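Local coordinates for taurocyamine kinase (Schistosoma mansoni, PDB 4WOE) that catalyses the reversible transfer of phosphate from ATP to taurocyamine, giving N-phosphotaurocyamine and ADP, as a duplicated two-repeat member of the ATP:guanido phosphotransferase family, at the Taurocyamine site. Sequence-based numbering; all coordinates share one arbitrary frame.

The Taurocyamine site. Residues 422-424, 426, 554, 585, 631, 633-634, 674-675. With 3S5 (Taurocyamine), chain B.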
loop_
_atom_site.group_PDB
_atom_site.type_symbol
_atom_site.label_atom_id
_atom_site.label_comp_id
_atom_site.label_asym_id
_atom_site.label_seq_id
_atom_site.Cartn_x
_atom_site.Cartn_y
_atom_site.Cartn_z
ATOM N N SER A 422 -14.321 -4.663 -8.134
ATOM C CA SER A 422 -15.175 -5.100 -7.022
ATOM C C SER A 422 -16.637 -4.704 -7.228
ATOM O O SER A 422 -16.931 -3.613 -7.721
ATOM C CB SER A 422 -14.651 -4.513 -5.705
ATOM O OG SER A 422 -15.695 -4.217 -4.803
ATOM N N ILE A 423 -17.562 -5.571 -6.825
ATOM C CA ILE A 423 -18.943 -5.385 -7.251
ATOM C C ILE A 423 -19.947 -5.178 -6.120
ATOM O O ILE A 423 -21.099 -4.818 -6.386
ATOM C CB ILE A 423 -19.417 -6.585 -8.116
ATOM C CG1 ILE A 423 -19.557 -7.854 -7.279
ATOM C CG2 ILE A 423 -18.454 -6.833 -9.272
ATOM C CD1 ILE A 423 -19.867 -9.088 -8.115
ATOM N N CYS A 424 -19.521 -5.400 -4.876
ATOM C CA CYS A 424 -20.385 -5.201 -3.706
ATOM C C CYS A 424 -19.753 -4.230 -2.706
ATOM O O CYS A 424 -18.532 -4.126 -2.609
ATOM C CB CYS A 424 -20.689 -6.539 -3.004
ATOM S SG CYS A 424 -21.998 -7.597 -3.733
ATOM N N ARG A 426 -19.146 -2.758 1.392
ATOM C CA ARG A 426 -18.849 -3.354 2.695
ATOM C C ARG A 426 -19.369 -2.458 3.823
ATOM O O ARG A 426 -18.826 -1.367 4.067
ATOM C CB ARG A 426 -17.344 -3.589 2.867
ATOM C CG ARG A 426 -16.718 -4.444 1.788
ATOM C CD ARG A 426 -17.086 -5.913 1.942
ATOM N NE ARG A 426 -16.213 -6.722 1.104
ATOM C CZ ARG A 426 -16.378 -6.892 -0.206
ATOM N NH1 ARG A 426 -17.420 -6.338 -0.833
ATOM N NH2 ARG A 426 -15.510 -7.630 -0.886
ATOM N N VAL A 554 -9.175 -4.758 -1.856
ATOM C CA VAL A 554 -10.581 -4.451 -1.687
ATOM C C VAL A 554 -10.977 -4.400 -0.208
ATOM O O VAL A 554 -11.638 -3.461 0.230
ATOM C CB VAL A 554 -11.431 -5.474 -2.412
ATOM C CG1 VAL A 554 -12.908 -5.117 -2.297
ATOM C CG2 VAL A 554 -10.983 -5.567 -3.868
ATOM N N GLU A 585 -12.971 -10.300 7.451
ATOM C CA GLU A 585 -14.017 -9.474 6.845
ATOM C C GLU A 585 -15.221 -9.343 7.788
ATOM O O GLU A 585 -15.758 -8.245 7.995
ATOM C CB GLU A 585 -14.455 -10.059 5.518
ATOM C CG GLU A 585 -15.384 -9.169 4.724
ATOM C CD GLU A 585 -15.895 -9.851 3.451
ATOM O OE1 GLU A 585 -15.101 -10.530 2.761
ATOM O OE2 GLU A 585 -17.094 -9.709 3.144
ATOM N N CYS A 631 -20.633 -7.627 4.116
ATOM C CA CYS A 631 -21.079 -7.559 2.733
ATOM C C CYS A 631 -22.509 -8.098 2.595
ATOM O O CYS A 631 -22.833 -9.140 3.173
ATOM C CB CYS A 631 -20.131 -8.360 1.839
ATOM S SG CYS A 631 -20.518 -8.298 0.075
ATOM N N SER A 633 -23.757 -9.606 0.119
ATOM C CA SER A 633 -23.685 -10.939 -0.507
ATOM C C SER A 633 -23.685 -12.118 0.491
ATOM O O SER A 633 -23.973 -13.250 0.105
ATOM C CB SER A 633 -22.431 -11.049 -1.378
ATOM O OG SER A 633 -21.304 -11.402 -0.590
ATOM N N ASN A 634 -23.357 -11.850 1.760
ATOM C CA ASN A 634 -23.267 -12.889 2.797
ATOM C C ASN A 634 -24.403 -12.870 3.822
ATOM O O ASN A 634 -24.241 -13.330 4.957
ATOM C CB ASN A 634 -21.940 -12.764 3.543
ATOM C CG ASN A 634 -20.753 -13.085 2.662
ATOM O OD1 ASN A 634 -20.810 -14.005 1.849
ATOM N ND2 ASN A 634 -19.670 -12.308 2.804
ATOM N N GLU A 674 -11.925 -15.726 -4.207
ATOM C CA GLU A 674 -12.330 -14.626 -5.079
ATOM C C GLU A 674 -11.115 -13.772 -5.475
ATOM O O GLU A 674 -10.128 -13.696 -4.733
ATOM C CB GLU A 674 -13.393 -13.753 -4.394
ATOM C CG GLU A 674 -12.902 -13.058 -3.115
ATOM C CD GLU A 674 -13.937 -12.109 -2.506
ATOM O OE1 GLU A 674 -15.042 -11.970 -3.085
ATOM O OE2 GLU A 674 -13.642 -11.498 -1.447
ATOM N N HIS A 675 -11.195 -13.153 -6.653
ATOM C CA HIS A 675 -10.140 -12.269 -7.170
ATOM C C HIS A 675 -8.801 -12.974 -7.365
ATOM O O HIS A 675 -7.743 -12.347 -7.288
ATOM C CB HIS A 675 -9.930 -11.058 -6.253
ATOM C CG HIS A 675 -11.192 -10.515 -5.657
ATOM N ND1 HIS A 675 -12.333 -10.300 -6.400
ATOM C CD2 HIS A 675 -11.481 -10.121 -4.395
ATOM C CE1 HIS A 675 -13.275 -9.807 -5.615
ATOM N NE2 HIS A 675 -12.784 -9.684 -4.395
HETATM N N01 3S5 B . -17.657 -10.020 0.475
HETATM C C02 3S5 B . -16.672 -10.448 -0.248
HETATM N N03 3S5 B . -15.605 -10.930 0.330
HETATM N N04 3S5 B . -16.742 -10.399 -1.615
HETATM C C05 3S5 B . -17.874 -9.886 -2.358
HETATM C C06 3S5 B . -17.493 -9.766 -3.850
HETATM S S07 3S5 B . -16.530 -8.320 -4.186
HETATM O O08 3S5 B . -17.240 -7.122 -3.579
HETATM O O09 3S5 B . -15.157 -8.431 -3.560
HETATM O O10 3S5 B . -16.351 -8.106 -5.675
#
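Taurocyamine, the phosphate-accepting substrate, lies almost wholly buried in the phosphagen pocket of the second repeat, with its sulfonate at one end and its guanidinium at the other. The sulfonate is gripped by backbone and side chain together. Two successive amides of the 422-424 loop point at it: Ile423 N donates to taurocyamine O10 at 3.0 Å, and Cys424 N to O08. Arg426, its chain bent at chi2 (-74°), presents its guanidinium end-on, NH1 to taurocyamine O08 and NH2 to taurocyamine O09 at 2.8 Å, both oxygens lying in the arginine plane. From another side of O09, His675 brings NE2 with the oxygen close to its ring plane, although this bond is less straight (128° at H). O08 and O09 thus each accept from two donors, fixing the rotation of the sulfonate about its carbon. Farther along, the arginine plane faces the substrate guanidinium, taurocyamine N01 sitting 3.4 Å above the centre of the Arg426 group; the sulfonate and carboxylates probably offset the proximity of the two cationic groups.

Two carboxylates hold the guanidinium. Glu674, extended beyond CG, reaches taurocyamine N04 through OE1 at 2.7 Å, using the syn lone pair, while its OE2 is met by N03 from above the carboxylate plane. Glu585, with CG anti to the backbone N, forms a fork across the far end, OE1 to N03 and OE2 to N01, both through syn lone pairs. N03 is therefore shared between the glutamates, an arrangement that fixes the planar group and could help polarise it for phosphoryl transfer. The conserved active-site cysteine, Cys631, turns SG anti to its backbone N (chi1 -177°) and accepts from taurocyamine N01 at 3.4 Å. Ser633 supports that sulfur from behind, its backbone N donating to Cys631 SG at 3.5 Å.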